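PDB 2OKX: rhamnosidase B from Bacillus sp., which hydrolyses terminal alpha-L-rhamnose residues from glycosides, as a member of glycoside hydrolase family 78. Local coordinates for residues A[454-458]-A[517-523]; A[576-581]-A[629-635]; A[634-638]-A[708-712]. The contacts are given in a common frame with arbitrary orientation. Residues are numbered along the deposited sequence.

Interaction 1: A[454-458]-A[517-523]. With CA (calcium ion), chain C.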
# COMPACT_ATOMS: atom_id res chain seq x y z
N GLU A 454 -6.05 12.88 22.42
CA GLU A 454 -5.70 13.69 23.57
C GLU A 454 -6.53 13.10 24.70
O GLU A 454 -7.72 12.83 24.53
CB GLU A 454 -6.08 15.16 23.37
CG GLU A 454 -5.81 16.02 24.60
CD GLU A 454 -5.99 17.50 24.35
OE1 GLU A 454 -5.99 18.27 25.33
OE2 GLU A 454 -6.13 17.90 23.18
N LEU A 455 -5.90 12.87 25.84
CA LEU A 455 -6.60 12.27 26.96
C LEU A 455 -5.91 12.51 28.29
O LEU A 455 -4.78 13.01 28.34
CB LEU A 455 -6.73 10.76 26.72
CG LEU A 455 -5.42 9.98 26.50
CD1 LEU A 455 -4.67 9.82 27.82
CD2 LEU A 455 -5.72 8.60 25.92
N GLU A 456 -6.60 12.16 29.36
CA GLU A 456 -6.08 12.26 30.72
C GLU A 456 -6.17 10.85 31.26
O GLU A 456 -7.21 10.21 31.11
CB GLU A 456 -6.94 13.17 31.60
CG GLU A 456 -7.04 14.60 31.14
CD GLU A 456 -7.88 15.44 32.08
OE1 GLU A 456 -8.69 16.25 31.59
OE2 GLU A 456 -7.74 15.28 33.31
N ALA A 457 -5.10 10.35 31.86
CA ALA A 457 -5.13 9.00 32.40
C ALA A 457 -4.02 8.79 33.42
O ALA A 457 -3.05 9.54 33.47
CB ALA A 457 -4.99 7.98 31.27
N PRO A 458 -4.17 7.75 34.26
CA PRO A 458 -3.16 7.45 35.28
C PRO A 458 -1.89 6.99 34.55
O PRO A 458 -1.97 6.50 33.42
CB PRO A 458 -3.79 6.31 36.07
CG PRO A 458 -5.26 6.53 35.89
CD PRO A 458 -5.37 6.92 34.44
N ALA A 517 -7.78 4.41 37.71
CA ALA A 517 -8.74 5.51 37.73
C ALA A 517 -9.32 5.69 36.34
O ALA A 517 -8.74 5.23 35.35
CB ALA A 517 -8.06 6.79 38.19
N PRO A 518 -10.48 6.35 36.23
CA PRO A 518 -11.09 6.56 34.92
C PRO A 518 -10.25 7.37 33.95
O PRO A 518 -9.52 8.28 34.35
CB PRO A 518 -12.43 7.23 35.26
CG PRO A 518 -12.14 7.94 36.54
CD PRO A 518 -11.32 6.93 37.30
N VAL A 519 -10.36 7.03 32.67
CA VAL A 519 -9.64 7.73 31.62
C VAL A 519 -10.61 8.70 30.95
O VAL A 519 -11.75 8.35 30.66
CB VAL A 519 -9.10 6.74 30.56
CG1 VAL A 519 -8.60 7.51 29.33
CG2 VAL A 519 -7.97 5.91 31.15
N LYS A 520 -10.16 9.93 30.72
CA LYS A 520 -10.99 10.93 30.06
C LYS A 520 -10.46 11.12 28.65
O LYS A 520 -9.36 11.64 28.46
CB LYS A 520 -10.95 12.26 30.81
CG LYS A 520 -11.59 12.22 32.18
CD LYS A 520 -11.55 13.60 32.82
CE LYS A 520 -12.16 13.57 34.21
NZ LYS A 520 -12.10 14.92 34.84
N LEU A 521 -11.24 10.70 27.66
CA LEU A 521 -10.81 10.84 26.28
C LEU A 521 -11.37 12.15 25.74
O LEU A 521 -12.58 12.29 25.53
CB LEU A 521 -11.31 9.64 25.47
CG LEU A 521 -10.85 9.48 24.01
CD1 LEU A 521 -9.34 9.66 23.90
CD2 LEU A 521 -11.26 8.10 23.51
N HIS A 522 -10.49 13.13 25.54
CA HIS A 522 -10.89 14.43 25.03
C HIS A 522 -11.19 14.38 23.54
O HIS A 522 -12.08 15.07 23.06
CB HIS A 522 -9.82 15.48 25.31
CG HIS A 522 -9.78 15.93 26.74
ND1 HIS A 522 -9.21 15.18 27.74
CD2 HIS A 522 -10.31 17.02 27.35
CE1 HIS A 522 -9.38 15.79 28.90
NE2 HIS A 522 -10.05 16.91 28.69
N GLU A 523 -10.44 13.56 22.82
CA GLU A 523 -10.66 13.38 21.39
C GLU A 523 -9.80 12.30 20.77
O GLU A 523 -8.65 12.07 21.18
CB GLU A 523 -10.46 14.69 20.63
CG GLU A 523 -9.10 15.34 20.79
CD GLU A 523 -8.98 16.62 19.99
OE1 GLU A 523 -9.94 17.41 20.01
OE2 GLU A 523 -7.93 16.85 19.35
CA CA C . -12.76 17.56 23.35
O HOH W 1 -5.66 17.30 20.67
O HOH W 2 -9.60 15.67 35.14
O HOH W 3 -12.78 17.53 21.02
O HOH W 4 -12.61 17.60 25.74
O HOH W 5 -14.56 16.10 23.41

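Interaction 2: A[576-581]-A[629-635]. With GOL (glycerol), chain J.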
# COMPACT_ATOMS: atom_id res chain seq x y z
N TRP A 576 2.51 0.58 -7.10
CA TRP A 576 2.53 -0.53 -8.03
C TRP A 576 2.27 0.07 -9.40
O TRP A 576 1.29 0.79 -9.61
CB TRP A 576 1.46 -1.56 -7.68
CG TRP A 576 1.87 -2.52 -6.59
CD1 TRP A 576 1.69 -2.37 -5.25
CD2 TRP A 576 2.46 -3.81 -6.78
NE1 TRP A 576 2.13 -3.49 -4.58
CE2 TRP A 576 2.60 -4.39 -5.50
CE3 TRP A 576 2.88 -4.53 -7.91
CZ2 TRP A 576 3.14 -5.67 -5.32
CZ3 TRP A 576 3.41 -5.81 -7.72
CH2 TRP A 576 3.54 -6.36 -6.44
N VAL A 577 3.16 -0.22 -10.34
CA VAL A 577 3.08 0.32 -11.69
C VAL A 577 1.80 -0.02 -12.45
O VAL A 577 1.16 0.86 -13.02
CB VAL A 577 4.30 -0.14 -12.51
CG1 VAL A 577 4.26 0.47 -13.91
CG2 VAL A 577 5.57 0.28 -11.78
N GLY A 578 1.43 -1.30 -12.45
CA GLY A 578 0.23 -1.69 -13.16
C GLY A 578 -1.01 -0.94 -12.71
O GLY A 578 -1.79 -0.44 -13.54
N ASP A 579 -1.20 -0.85 -11.40
CA ASP A 579 -2.36 -0.16 -10.84
C ASP A 579 -2.43 1.30 -11.29
O ASP A 579 -3.50 1.82 -11.62
CB ASP A 579 -2.33 -0.18 -9.31
CG ASP A 579 -2.22 -1.59 -8.73
OD1 ASP A 579 -2.91 -1.87 -7.73
OD2 ASP A 579 -1.43 -2.40 -9.26
N SER A 580 -1.27 1.96 -11.29
CA SER A 580 -1.19 3.37 -11.64
C SER A 580 -1.74 3.78 -13.00
O SER A 580 -2.15 4.92 -13.17
CB SER A 580 0.26 3.86 -11.51
OG SER A 580 1.04 3.42 -12.61
N ARG A 581 -1.73 2.88 -13.97
CA ARG A 581 -2.26 3.23 -15.29
C ARG A 581 -3.74 3.58 -15.18
O ARG A 581 -4.18 4.63 -15.66
CB ARG A 581 -2.06 2.08 -16.28
CG ARG A 581 -2.56 2.39 -17.70
CD ARG A 581 -4.01 1.95 -17.91
NE ARG A 581 -4.53 2.39 -19.21
CZ ARG A 581 -5.66 1.94 -19.75
NH1 ARG A 581 -6.06 2.40 -20.93
NH2 ARG A 581 -6.39 1.04 -19.12
N TRP A 629 2.71 -5.22 -16.24
CA TRP A 629 2.83 -3.97 -15.49
C TRP A 629 3.74 -3.01 -16.25
O TRP A 629 3.45 -1.81 -16.34
CB TRP A 629 3.39 -4.21 -14.09
CG TRP A 629 2.36 -4.61 -13.03
CD1 TRP A 629 2.44 -4.35 -11.69
CD2 TRP A 629 1.17 -5.38 -13.22
NE1 TRP A 629 1.37 -4.91 -11.04
CE2 TRP A 629 0.57 -5.55 -11.95
CE3 TRP A 629 0.54 -5.95 -14.34
CZ2 TRP A 629 -0.61 -6.27 -11.77
CZ3 TRP A 629 -0.64 -6.66 -14.16
CH2 TRP A 629 -1.21 -6.81 -12.88
N THR A 630 4.84 -3.52 -16.79
CA THR A 630 5.74 -2.66 -17.54
C THR A 630 5.05 -2.20 -18.82
O THR A 630 5.22 -1.05 -19.24
CB THR A 630 7.07 -3.38 -17.85
OG1 THR A 630 7.76 -3.64 -16.63
CG2 THR A 630 7.95 -2.51 -18.74
N PHE A 631 4.26 -3.07 -19.42
CA PHE A 631 3.55 -2.70 -20.64
C PHE A 631 2.52 -1.62 -20.30
O PHE A 631 2.27 -0.72 -21.10
CB PHE A 631 2.84 -3.91 -21.26
CG PHE A 631 3.76 -5.04 -21.63
CD1 PHE A 631 5.10 -4.80 -21.92
CD2 PHE A 631 3.28 -6.35 -21.70
CE1 PHE A 631 5.96 -5.86 -22.27
CE2 PHE A 631 4.13 -7.41 -22.05
CZ PHE A 631 5.47 -7.15 -22.34
N PHE A 632 1.92 -1.70 -19.11
CA PHE A 632 0.93 -0.71 -18.70
C PHE A 632 1.62 0.62 -18.42
O PHE A 632 1.02 1.69 -18.55
CB PHE A 632 0.15 -1.18 -17.47
CG PHE A 632 -0.73 -2.37 -17.74
CD1 PHE A 632 -1.22 -2.62 -19.02
CD2 PHE A 632 -1.07 -3.25 -16.71
CE1 PHE A 632 -2.03 -3.73 -19.28
CE2 PHE A 632 -1.87 -4.36 -16.96
CZ PHE A 632 -2.35 -4.60 -18.25
N TRP A 633 2.89 0.55 -18.02
CA TRP A 633 3.68 1.75 -17.76
C TRP A 633 3.87 2.48 -19.08
O TRP A 633 3.77 3.71 -19.15
CB TRP A 633 5.05 1.38 -17.18
CG TRP A 633 6.01 2.54 -17.13
CD1 TRP A 633 5.95 3.62 -16.30
CD2 TRP A 633 7.16 2.75 -17.97
NE1 TRP A 633 6.99 4.49 -16.56
CE2 TRP A 633 7.74 3.98 -17.59
CE3 TRP A 633 7.75 2.01 -19.01
CZ2 TRP A 633 8.89 4.49 -18.21
CZ3 TRP A 633 8.89 2.52 -19.63
CH2 TRP A 633 9.45 3.75 -19.22
N ILE A 634 4.16 1.73 -20.14
CA ILE A 634 4.35 2.34 -21.45
C ILE A 634 3.03 2.99 -21.87
O ILE A 634 3.01 4.11 -22.37
CB ILE A 634 4.78 1.29 -22.50
CG1 ILE A 634 6.20 0.80 -22.17
CG2 ILE A 634 4.74 1.90 -23.90
CD1 ILE A 634 6.69 -0.33 -23.06
N LEU A 635 1.93 2.28 -21.64
CA LEU A 635 0.61 2.79 -21.97
C LEU A 635 0.38 4.09 -21.21
O LEU A 635 -0.02 5.10 -21.79
CB LEU A 635 -0.47 1.78 -21.56
CG LEU A 635 -1.77 1.71 -22.37
CD1 LEU A 635 -2.83 1.02 -21.52
CD2 LEU A 635 -2.23 3.09 -22.78
C1 GOL J . -0.95 -5.01 -5.02
O1 GOL J . -1.92 -5.05 -4.13
C2 GOL J . -1.52 -5.11 -6.44
O2 GOL J . -2.45 -4.06 -6.68
C3 GOL J . -0.38 -5.04 -7.45
O3 GOL J . -0.88 -5.10 -8.79

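Interaction 3: A[634-638]-A[708-712]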
# COMPACT_ATOMS: atom_id res chain seq x y z
N ILE A 634 4.16 1.73 -20.14
CA ILE A 634 4.35 2.34 -21.45
C ILE A 634 3.03 2.99 -21.87
O ILE A 634 3.01 4.11 -22.37
CB ILE A 634 4.78 1.29 -22.50
CG1 ILE A 634 6.20 0.80 -22.17
CG2 ILE A 634 4.74 1.90 -23.90
CD1 ILE A 634 6.69 -0.33 -23.06
N LEU A 635 1.93 2.28 -21.64
CA LEU A 635 0.61 2.79 -21.97
C LEU A 635 0.38 4.09 -21.21
O LEU A 635 -0.02 5.10 -21.79
CB LEU A 635 -0.47 1.78 -21.56
CG LEU A 635 -1.77 1.71 -22.37
CD1 LEU A 635 -2.83 1.02 -21.52
CD2 LEU A 635 -2.23 3.09 -22.78
N ALA A 636 0.66 4.07 -19.91
CA ALA A 636 0.47 5.25 -19.07
C ALA A 636 1.31 6.43 -19.57
O ALA A 636 0.86 7.58 -19.52
CB ALA A 636 0.82 4.94 -17.62
N CYS A 637 2.52 6.15 -20.05
CA CYS A 637 3.39 7.20 -20.57
C CYS A 637 2.74 7.82 -21.80
O CYS A 637 2.70 9.04 -21.93
CB CYS A 637 4.76 6.62 -20.96
SG CYS A 637 5.84 6.25 -19.56
N ARG A 638 2.24 6.98 -22.69
CA ARG A 638 1.58 7.48 -23.89
C ARG A 638 0.36 8.30 -23.50
O ARG A 638 0.16 9.41 -24.00
CB ARG A 638 1.12 6.32 -24.78
CG ARG A 638 0.27 6.81 -25.94
CD ARG A 638 -0.32 5.70 -26.78
NE ARG A 638 -1.13 6.26 -27.86
CZ ARG A 638 -1.68 5.55 -28.84
NH1 ARG A 638 -1.50 4.24 -28.90
NH2 ARG A 638 -2.39 6.16 -29.78
N ASP A 708 1.94 1.20 -29.23
CA ASP A 708 1.73 2.40 -28.42
C ASP A 708 3.02 3.21 -28.30
O ASP A 708 2.98 4.43 -28.18
CB ASP A 708 1.23 2.02 -27.02
CG ASP A 708 -0.22 1.56 -27.01
OD1 ASP A 708 -0.65 0.99 -25.99
OD2 ASP A 708 -0.92 1.77 -28.02
N SER A 709 4.16 2.52 -28.34
CA SER A 709 5.46 3.19 -28.21
C SER A 709 5.71 4.21 -29.31
O SER A 709 6.44 5.18 -29.10
CB SER A 709 6.59 2.15 -28.21
OG SER A 709 6.72 1.54 -29.49
N ARG A 710 5.12 4.00 -30.48
CA ARG A 710 5.30 4.92 -31.59
C ARG A 710 4.86 6.33 -31.21
O ARG A 710 5.54 7.31 -31.52
CB ARG A 710 4.51 4.44 -32.81
CG ARG A 710 4.45 5.45 -33.96
CD ARG A 710 4.25 4.76 -35.30
NE ARG A 710 5.47 4.08 -35.73
CZ ARG A 710 5.56 3.26 -36.78
NH1 ARG A 710 6.72 2.70 -37.08
NH2 ARG A 710 4.48 3.01 -37.51
N ALA A 711 3.72 6.44 -30.53
CA ALA A 711 3.20 7.73 -30.12
C ALA A 711 4.26 8.52 -29.36
O ALA A 711 4.47 9.71 -29.61
CB ALA A 711 1.95 7.55 -29.25
N LEU A 712 4.95 7.86 -28.43
CA LEU A 712 5.99 8.51 -27.65
C LEU A 712 7.18 8.87 -28.52
O LEU A 712 7.75 9.96 -28.39
CB LEU A 712 6.44 7.60 -26.50
CG LEU A 712 5.37 7.39 -25.42
CD1 LEU A 712 5.75 6.23 -24.52
CD2 LEU A 712 5.22 8.67 -24.62

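Interaction 1: A[454-458]-A[517-523]
Two antiparallel strands pair here, with a classic beta bulge at one end, in the concanavalin-like beta domain of the rhamnosidase. The approach starts before regular pairing, where A517 CB meets P458 CG at 3.6 Å. V519 follows, and its CG2 packs against A457 CB at 3.6 Å. K520 and E456 form a hydrogen-bonded pair: E456 N donates to K520 O at 2.9 Å and K520 N to E456 O at 3.0 Å. Their side chains share one face of the sheet, where a water joins K520 NZ to E456 OE2. L521 sits opposite L455 as a non-hydrogen-bonded pair. Both side chains turn to the other, buried face, with L521 CD1 4.0 Å from L455 CB. L521 also packs on L510 of strand 507-513. H522 is the extra residue of the bulge. H522 O binds the calcium ion at 2.6 Å, beside V423 O and three waters. H522 N and E523 N both donate to E454 O, at 3.0 and 3.3 Å, and E454 N returns a bond to E523 O at 3.0 Å. E454 and E523 bring like charges together. Each has its own basic partner, R494 for E454 and K202 for E523. A water also bridges them, 2.6 Å from E454 OE2 and 2.7 Å from E523 OE2.

Interaction 2: A[576-581]-A[629-635]
This is a buried helix-helix contact in the six-hairpin glycosidase domain, the alpha-helical barrel of the enzyme. The start of helix 577-590 packs on helix 627-644. Their local axes cross at 37° and come within 7.9 Å. The backbones come closest at G578, whose CA lies 4.2 Å from W629 CA. G578 CA sits over the five-membered ring of W629 in a CH-pi contact, 3.7 Å from its centroid. A side chain at G578 would run into that ring. V577 fits beside it, with V577 CG1 3.4 Å from W629 O and 3.5 Å from W633 CB. One turn on, R581 CG lies 3.7 Å from F632 O, and L635 CD1 lies over the guanidinium, 3.2 Å from R581 NE. The charge of R581 is met by E639 and E809. F632 also packs edge-to-face with F701 of helix 696-715. At the other end, W576 and W629 meet rim to rim, with planes at 81°. A glycerol, probably from the crystallisation liquor, lies over one face of W576. D579 accepts hydrogen bonds from it, GOL O2 to D579 OD1 at 2.5 Å and GOL O3 to D579 OD2 at 2.8 Å. W629 NE1 gives GOL O3 a weak one at 3.2 Å. D579 and D567, both bonded to this polyol beside indole rings, are consistent with a sugar-binding pocket, possibly the active site.

Interaction 3: A[634-638]-A[708-712]
I634 begins the contact: I634 CG2 is 4.5 Å from L712 CD1, and its side chain also packs on L661 of helix 647-665. L635 comes next. Its CB points away from helix 696-715, yet L635 CG still lies 3.9 Å from D708 OD1, so an apolar side chain flanks this buried carboxylate. C637 lies a turn beyond I634 and meets the same leucine, with C637 CB 3.7 Å from L712 CD1 and C637 O 3.7 Å from L712 CD2. These residues belong to two helices of the alpha-helical barrel in the glycosidase domain. Their segments run in broadly the same direction, at 42°, with axes 9.0 Å apart at the closest point. L712 fills part of the gap between them and also touches V657 of helix 647-665. R638 ends the segment. Near its backbone, R638 CA lies 3.9 Å from L712 CD2. The side chain is extended and reaches back along the partner helix. A711 CB lies over one face of its guanidinium, 3.6 Å from R638 NE. At the tip, R638 NH1 forms a salt bridge with D708 OD2 at 2.7 Å, though the angle makes its hydrogen bond weak.

From the N terminus, interaction 1 comes first. It pairs strands 450-457 and 520-528 and closes a 58-residue loop with no helix, inside the concanavalin-like domain. The chain then enters the helical barrel. Interaction 2 closes a 47-residue loop by joining helices 577-590 and 627-644. Interaction 3 closes a 69-residue loop by joining helices 627-644 and 696-715. Interaction 1 closes before the others open; interactions 2 and 3 overlap only at their shared residues, I634 and L635, and none encloses another. Interactions 2 and 3 have centres about 11 Å apart and touch directly, with R581 CA 4.2 Å from A636 CB. Interaction 1 lies across the molecule, its centre about 48 Å from that of interaction 2.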